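Local structure of lipoprotein (3O0Y) at residues 28-31 against 32-36; 443-446 against 447-451. The protein is of unknown function, a putative lipoprotein probably related to zinc metallopeptidases. All coordinates share one frame; numbering follows the deposited sequence.

Contact 1: 28-31 against 32-36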
ATOM      1  N   LYS A  28     -20.488  -0.120 -26.041  1.00 18.84           N
ATOM      2  CA  LYS A  28     -19.538   0.812 -25.494  1.00 20.62           C
ATOM      3  C   LYS A  28     -20.155   1.796 -24.500  1.00 18.36           C
ATOM      4  O   LYS A  28     -19.540   2.087 -23.463  1.00 18.49           O
ATOM      5  CB  LYS A  28     -18.737   1.538 -26.572  1.00 22.67           C
ATOM      6  CG  LYS A  28     -17.468   0.766 -26.968  1.00 27.89           C
ATOM      7  CD  LYS A  28     -16.628   1.478 -28.089  1.00 35.11           C
ATOM      8  CE  LYS A  28     -16.797   0.826 -29.493  1.00 40.68           C
ATOM      9  NZ  LYS A  28     -18.200   0.874 -30.041  1.00 41.99           N
ATOM     10  N   GLN A  29     -21.341   2.311 -24.795  1.00 16.47           N
ATOM     11  CA  GLN A  29     -22.032   3.235 -23.903  1.00 17.23           C
ATOM     12  C   GLN A  29     -22.557   2.554 -22.646  1.00 14.98           C
ATOM     13  O   GLN A  29     -22.477   3.123 -21.552  1.00 14.83           O
ATOM     14  CB  GLN A  29     -23.182   3.958 -24.617  1.00 18.62           C
ATOM     15  CG  GLN A  29     -22.693   4.855 -25.755  1.00 25.14           C
ATOM     16  CD  GLN A  29     -23.821   5.453 -26.628  1.00 33.41           C
ATOM     17  OE1 GLN A  29     -24.892   4.837 -26.862  1.00 33.15           O
ATOM     18  NE2 GLN A  29     -23.559   6.669 -27.129  1.00 35.75           N
ATOM     19  N   GLN A  30     -23.016   1.310 -22.768  1.00 12.22           N
ATOM     20  CA  GLN A  30     -23.497   0.597 -21.602  1.00 12.42           C
ATOM     21  C   GLN A  30     -22.294   0.363 -20.639  1.00 10.41           C
ATOM     22  O   GLN A  30     -22.449   0.452 -19.405  1.00  9.04           O
ATOM     23  CB  GLN A  30     -24.028  -0.783 -22.006  1.00 12.09           C
ATOM     24  CG  GLN A  30     -24.596  -1.567 -20.802  1.00 15.47           C
ATOM     25  CD  GLN A  30     -25.245  -2.880 -21.210  1.00 19.67           C
ATOM     26  OE1 GLN A  30     -25.169  -3.286 -22.373  1.00 20.39           O
ATOM     27  NE2 GLN A  30     -25.803  -3.584 -20.225  1.00 16.50           N
ATOM     28  N   LEU A  31     -21.177  -0.041 -21.222  1.00 10.04           N
ATOM     29  CA  LEU A  31     -19.932  -0.309 -20.480  1.00  9.44           C
ATOM     30  C   LEU A  31     -19.449   0.963 -19.779  1.00 11.52           C
ATOM     31  O   LEU A  31     -19.127   0.943 -18.604  1.00  9.24           O
ATOM     32  CB  LEU A  31     -18.851  -0.900 -21.396  1.00  9.36           C
ATOM     33  CG  LEU A  31     -18.999  -2.390 -21.738  1.00  9.27           C
ATOM     34  CD1 LEU A  31     -18.096  -2.734 -22.938  1.00  8.84           C
ATOM     35  CD2 LEU A  31     -18.691  -3.295 -20.525  1.00 14.07           C
ATOM     36  N   ALA A  32     -19.461   2.100 -20.464  1.00 11.73           N
ATOM     37  CA  ALA A  32     -19.007   3.323 -19.829  1.00 11.32           C
ATOM     38  C   ALA A  32     -19.908   3.657 -18.648  1.00 11.58           C
ATOM     39  O   ALA A  32     -19.427   4.126 -17.627  1.00 11.50           O
ATOM     40  CB  ALA A  32     -18.980   4.480 -20.834  1.00 11.96           C
ATOM     41  N   SER A  33     -21.214   3.452 -18.769  1.00 10.58           N
ATOM     42  CA  SER A  33     -22.119   3.732 -17.660  1.00 12.03           C
ATOM     43  C   SER A  33     -21.836   2.853 -16.479  1.00  9.09           C
ATOM     44  O   SER A  33     -21.901   3.316 -15.338  1.00 10.47           O
ATOM     45  CB  SER A  33     -23.642   3.616 -18.009  1.00 15.46           C
ATOM     46  OG  SER A  33     -23.958   4.629 -18.967  1.00 20.72           O
ATOM     47  N   LEU A  34     -21.540   1.585 -16.768  1.00  8.14           N
ATOM     48  CA  LEU A  34     -21.207   0.647 -15.690  1.00  7.68           C
ATOM     49  C   LEU A  34     -19.910   1.029 -14.952  1.00  6.50           C
ATOM     50  O   LEU A  34     -19.803   0.868 -13.705  1.00  7.51           O
ATOM     51  CB  LEU A  34     -21.095  -0.790 -16.210  1.00  7.75           C
ATOM     52  CG  LEU A  34     -22.454  -1.367 -16.567  1.00  4.76           C
ATOM     53  CD1 LEU A  34     -22.348  -2.513 -17.622  1.00  6.63           C
ATOM     54  CD2 LEU A  34     -23.263  -1.847 -15.264  1.00  9.09           C
ATOM     55  N   TYR A  35     -18.949   1.501 -15.723  1.00  7.91           N
ATOM     56  CA  TYR A  35     -17.650   1.870 -15.127  1.00  7.71           C
ATOM     57  C   TYR A  35     -17.792   3.094 -14.267  1.00  7.33           C
ATOM     58  O   TYR A  35     -17.220   3.196 -13.168  1.00  7.77           O
ATOM     59  CB  TYR A  35     -16.612   2.174 -16.185  1.00  8.69           C
ATOM     60  CG  TYR A  35     -16.285   1.073 -17.231  1.00  7.64           C
ATOM     61  CD1 TYR A  35     -16.565  -0.263 -17.024  1.00  7.39           C
ATOM     62  CD2 TYR A  35     -15.738   1.434 -18.424  1.00  6.36           C
ATOM     63  CE1 TYR A  35     -16.314  -1.189 -17.991  1.00  5.89           C
ATOM     64  CE2 TYR A  35     -15.430   0.500 -19.405  1.00  9.62           C
ATOM     65  CZ  TYR A  35     -15.690  -0.831 -19.188  1.00  7.19           C
ATOM     66  OH  TYR A  35     -15.460  -1.817 -20.172  1.00  7.42           O
ATOM     67  N   LEU A  36     -18.625   4.026 -14.718  1.00  7.72           N
ATOM     68  CA  LEU A  36     -19.003   5.186 -13.916  1.00  8.68           C
ATOM     69  C   LEU A  36     -19.762   4.837 -12.669  1.00  8.28           C
ATOM     70  O   LEU A  36     -19.507   5.376 -11.559  1.00  9.44           O
ATOM     71  CB  LEU A  36     -19.800   6.165 -14.767  1.00  9.51           C
ATOM     72  CG  LEU A  36     -20.014   7.549 -14.090  1.00 12.14           C
ATOM     73  CD1 LEU A  36     -18.649   8.346 -13.873  1.00 14.06           C
ATOM     74  CD2 LEU A  36     -20.985   8.388 -14.971  1.00 17.67           C
TER
HETATM   75  O   HOH W   1     -22.392   5.831 -21.481  1.00 25.72           O

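Contact 2: 443-446 against 447-451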
ATOM      1  N   GLY A 443      10.383   4.073  -9.332  1.00  5.95           N
ATOM      2  CA  GLY A 443       9.383   3.227  -8.668  1.00  5.61           C
ATOM      3  C   GLY A 443       7.956   3.778  -8.507  1.00  5.75           C
ATOM      4  O   GLY A 443       7.344   4.214  -9.471  1.00  6.76           O
ATOM      5  N   HIS A 444       7.465   3.826  -7.289  1.00  5.88           N
ATOM      6  CA  HIS A 444       6.064   4.126  -7.081  1.00  4.57           C
ATOM      7  C   HIS A 444       5.614   5.447  -7.657  1.00  5.44           C
ATOM      8  O   HIS A 444       4.566   5.474  -8.303  1.00  5.28           O
ATOM      9  CB  HIS A 444       5.700   4.121  -5.618  1.00  4.58           C
ATOM     10  CG  HIS A 444       5.594   2.765  -4.977  1.00  5.83           C
ATOM     11  ND1 HIS A 444       5.050   1.659  -5.620  1.00  8.07           N
ATOM     12  CD2 HIS A 444       5.935   2.358  -3.733  1.00  9.13           C
ATOM     13  CE1 HIS A 444       5.035   0.642  -4.760  1.00  8.97           C
ATOM     14  NE2 HIS A 444       5.567   1.035  -3.617  1.00  9.43           N
ATOM     15  N   HIS A 445       6.328   6.538  -7.428  1.00  5.43           N
ATOM     16  CA  HIS A 445       5.870   7.842  -7.911  1.00  5.66           C
ATOM     17  C   HIS A 445       5.788   7.861  -9.443  1.00  6.16           C
ATOM     18  O   HIS A 445       4.771   8.251 -10.051  1.00  6.95           O
ATOM     19  CB  HIS A 445       6.754   8.989  -7.408  1.00  6.94           C
ATOM     20  CG  HIS A 445       6.331  10.306  -7.999  1.00  6.13           C
ATOM     21  ND1 HIS A 445       5.154  10.911  -7.606  1.00  6.07           N
ATOM     22  CD2 HIS A 445       6.798  11.020  -9.063  1.00  7.87           C
ATOM     23  CE1 HIS A 445       4.960  12.000  -8.356  1.00  6.84           C
ATOM     24  NE2 HIS A 445       5.929  12.083  -9.268  1.00  6.36           N
ATOM     25  N   TRP A 446       6.842   7.398 -10.112  1.00  5.01           N
ATOM     26  CA  TRP A 446       6.891   7.463 -11.542  1.00  6.90           C
ATOM     27  C   TRP A 446       5.692   6.655 -12.114  1.00  6.96           C
ATOM     28  O   TRP A 446       4.999   7.122 -13.015  1.00  5.68           O
ATOM     29  CB  TRP A 446       8.233   6.962 -12.060  1.00  7.31           C
ATOM     30  CG  TRP A 446       8.552   7.358 -13.482  1.00  3.80           C
ATOM     31  CD1 TRP A 446       8.485   6.558 -14.594  1.00  3.50           C
ATOM     32  CD2 TRP A 446       9.102   8.594 -13.914  1.00  4.81           C
ATOM     33  NE1 TRP A 446       8.947   7.229 -15.678  1.00  5.50           N
ATOM     34  CE2 TRP A 446       9.316   8.484 -15.305  1.00  3.92           C
ATOM     35  CE3 TRP A 446       9.436   9.785 -13.259  1.00  5.08           C
ATOM     36  CZ2 TRP A 446       9.849   9.513 -16.062  1.00  5.66           C
ATOM     37  CZ3 TRP A 446       9.962  10.788 -14.017  1.00  5.44           C
ATOM     38  CH2 TRP A 446      10.223  10.639 -15.384  1.00  5.39           C
ATOM     39  N   GLN A 447       5.468   5.478 -11.564  1.00  5.63           N
ATOM     40  CA  GLN A 447       4.438   4.563 -12.076  1.00  7.03           C
ATOM     41  C   GLN A 447       3.060   5.085 -11.785  1.00  6.34           C
ATOM     42  O   GLN A 447       2.245   5.249 -12.730  1.00  5.97           O
ATOM     43  CB  GLN A 447       4.639   3.171 -11.526  1.00  5.43           C
ATOM     44  CG  GLN A 447       3.623   2.142 -11.903  1.00  5.02           C
ATOM     45  CD  GLN A 447       2.439   2.159 -10.994  1.00  6.05           C
ATOM     46  OE1 GLN A 447       2.540   1.820  -9.827  1.00  9.40           O
ATOM     47  NE2 GLN A 447       1.233   2.406 -11.595  1.00  5.95           N
ATOM     48  N   ILE A 448       2.824   5.429 -10.524  1.00  5.91           N
ATOM     49  CA  ILE A 448       1.460   5.917 -10.121  1.00  6.03           C
ATOM     50  C   ILE A 448       1.074   7.218 -10.838  1.00  6.45           C
ATOM     51  O   ILE A 448      -0.026   7.391 -11.322  1.00  6.74           O
ATOM     52  CB  ILE A 448       1.392   6.046  -8.600  1.00  6.52           C
ATOM     53  CG1 ILE A 448       1.279   4.645  -8.010  1.00 10.33           C
ATOM     54  CG2 ILE A 448       0.229   6.962  -8.097  1.00  6.86           C
ATOM     55  CD1 ILE A 448       1.507   4.569  -6.546  1.00 14.44           C
ATOM     56  N   ALA A 449       1.991   8.158 -10.910  1.00  4.85           N
ATOM     57  CA  ALA A 449       1.751   9.384 -11.593  1.00  6.73           C
ATOM     58  C   ALA A 449       1.488   9.210 -13.087  1.00  7.73           C
ATOM     59  O   ALA A 449       0.539   9.799 -13.654  1.00  6.69           O
ATOM     60  CB  ALA A 449       2.974  10.372 -11.344  1.00  5.61           C
ATOM     61  N   LEU A 450       2.265   8.339 -13.749  1.00  6.01           N
ATOM     62  CA  LEU A 450       1.948   8.010 -15.149  1.00  6.78           C
ATOM     63  C   LEU A 450       0.551   7.396 -15.274  1.00  6.93           C
ATOM     64  O   LEU A 450      -0.160   7.714 -16.204  1.00  5.82           O
ATOM     65  CB  LEU A 450       3.041   7.142 -15.790  1.00  7.15           C
ATOM     66  CG  LEU A 450       4.315   7.866 -16.145  1.00  6.89           C
ATOM     67  CD1 LEU A 450       5.453   6.836 -16.516  1.00  4.25           C
ATOM     68  CD2 LEU A 450       4.083   8.930 -17.327  1.00  7.68           C
ATOM     69  N   ASN A 451       0.176   6.495 -14.367  1.00  5.38           N
ATOM     70  CA  ASN A 451      -1.131   5.884 -14.472  1.00  5.30           C
ATOM     71  C   ASN A 451      -2.220   6.949 -14.310  1.00  6.17           C
ATOM     72  O   ASN A 451      -3.189   6.927 -15.084  1.00  6.32           O
ATOM     73  CB  ASN A 451      -1.300   4.854 -13.407  1.00  4.91           C
ATOM     74  CG  ASN A 451      -2.453   3.906 -13.669  1.00  9.27           C
ATOM     75  OD1 ASN A 451      -3.311   4.103 -14.588  1.00 11.38           O
ATOM     76  ND2 ASN A 451      -2.510   2.877 -12.865  1.00  5.69           N
TER
HETATM   77  O   HOH W   2       4.749   1.107  -8.300  1.00  8.83           O

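Contact 1: 28-31 against 32-36
Q29 O is gripped twice: S33 N donates to it over 3.1 Å within the helical ladder, and a water donates over 2.7 Å. The same water also bonds S33 OG, at 3.2 Å, closing a small bridge around the exposed side of the turn. One position on, L34 N reaches Q30 O. The extended chain of Q30 runs beside the L34 side chain in roughly the same direction, with CG 4.0 Å from L34 CD1. These are i to i+4 contacts within helix 27-44, near the start of the modelled chain, and the helix packs with L31 and Y35 against helices 73-92 and 100-117. Y35 CG stands anti to its own carbonyl carbon (chi1 -58°), which sends the ring back toward L31. L31 O sits 3.1 Å above the Y35 ring plane, near CG and CD1 rather than over the ring centre, while Y35 N bonds that oxygen at 2.9 Å. L31 runs beside the phenol, its CD2 3.6 Å from Y35 OH and its CB 3.9 Å from Y35 CZ. A serine in place of Y35 would probably strip L31 of this flat neighbour and open a gap toward I90 and M109, side chains that Y35 touches.

Contact 2: 443-446 against 447-451
From Q447 to L450, four successive backbone N-H groups bond the carbonyls of G443 to W446 in the first turns of helix 444-452; G443 occupies the N-cap, and its carbonyl receives Q447 N almost straight on, with a C=O...N angle of 171°. H445/A449 and W446/L450 pair with the same i to i+4 spacing. H445 turns one imidazole face to A449, whose CB makes a CH-pi contact 4.2 Å from the ring centroid and 22° off the normal, closest to the CE1 and NE2 rim. Two bonds outside the helix fix the rotation of that ring: ND1 with Y404 OH and NE2 with the carbonyl of Y384. W446 and L450 meet at a slant, L450 CD1 lying 3.6 Å from W446 CD1, while the ring of F378 meets the indole with the planes nearly perpendicular. Water joins H444 to Q447, i to i+3: it is 2.8 Å from H444 ND1 and donates over 2.8 Å to Q447 OE1. The bend in Q447 at chi2 (-86°) brings its amide oxygen round to this water. On another side of the turn, I448 CG1 sits 3.4 Å from H444 O. The imidazole of H444 also meets H438 and touches E471 of helix 467-483; a bound sulfate, not a metal, lies about 5 Å from its side chain. H438, E439, H444 and E471 resemble the HExxH-plus-glutamate (gluzincin) zinc site of the Peptidase_MA clan, with a longer spacing between the histidines, though no catalytic role is established.

Both contacts lie along one helix, contact 2 at its N-terminal end, and are built on the same i to i+4 backbone ladder, but they lie in different parts of the molecule. Contact 1 belongs to helix 27-44 at the periphery, about 28 Å from the centre of the chain, and contact 2 to helix 444-452, about 13 Å from it; their centres are 26 Å apart and they do not touch. The outer helix is two-sided, with Q29, S33 and water on its exposed flank and L31 and Y35 on its buried one. The inner one is almost wholly buried; among its polar side chains, H445 is held by protein partners and H444 and Q447 share a water.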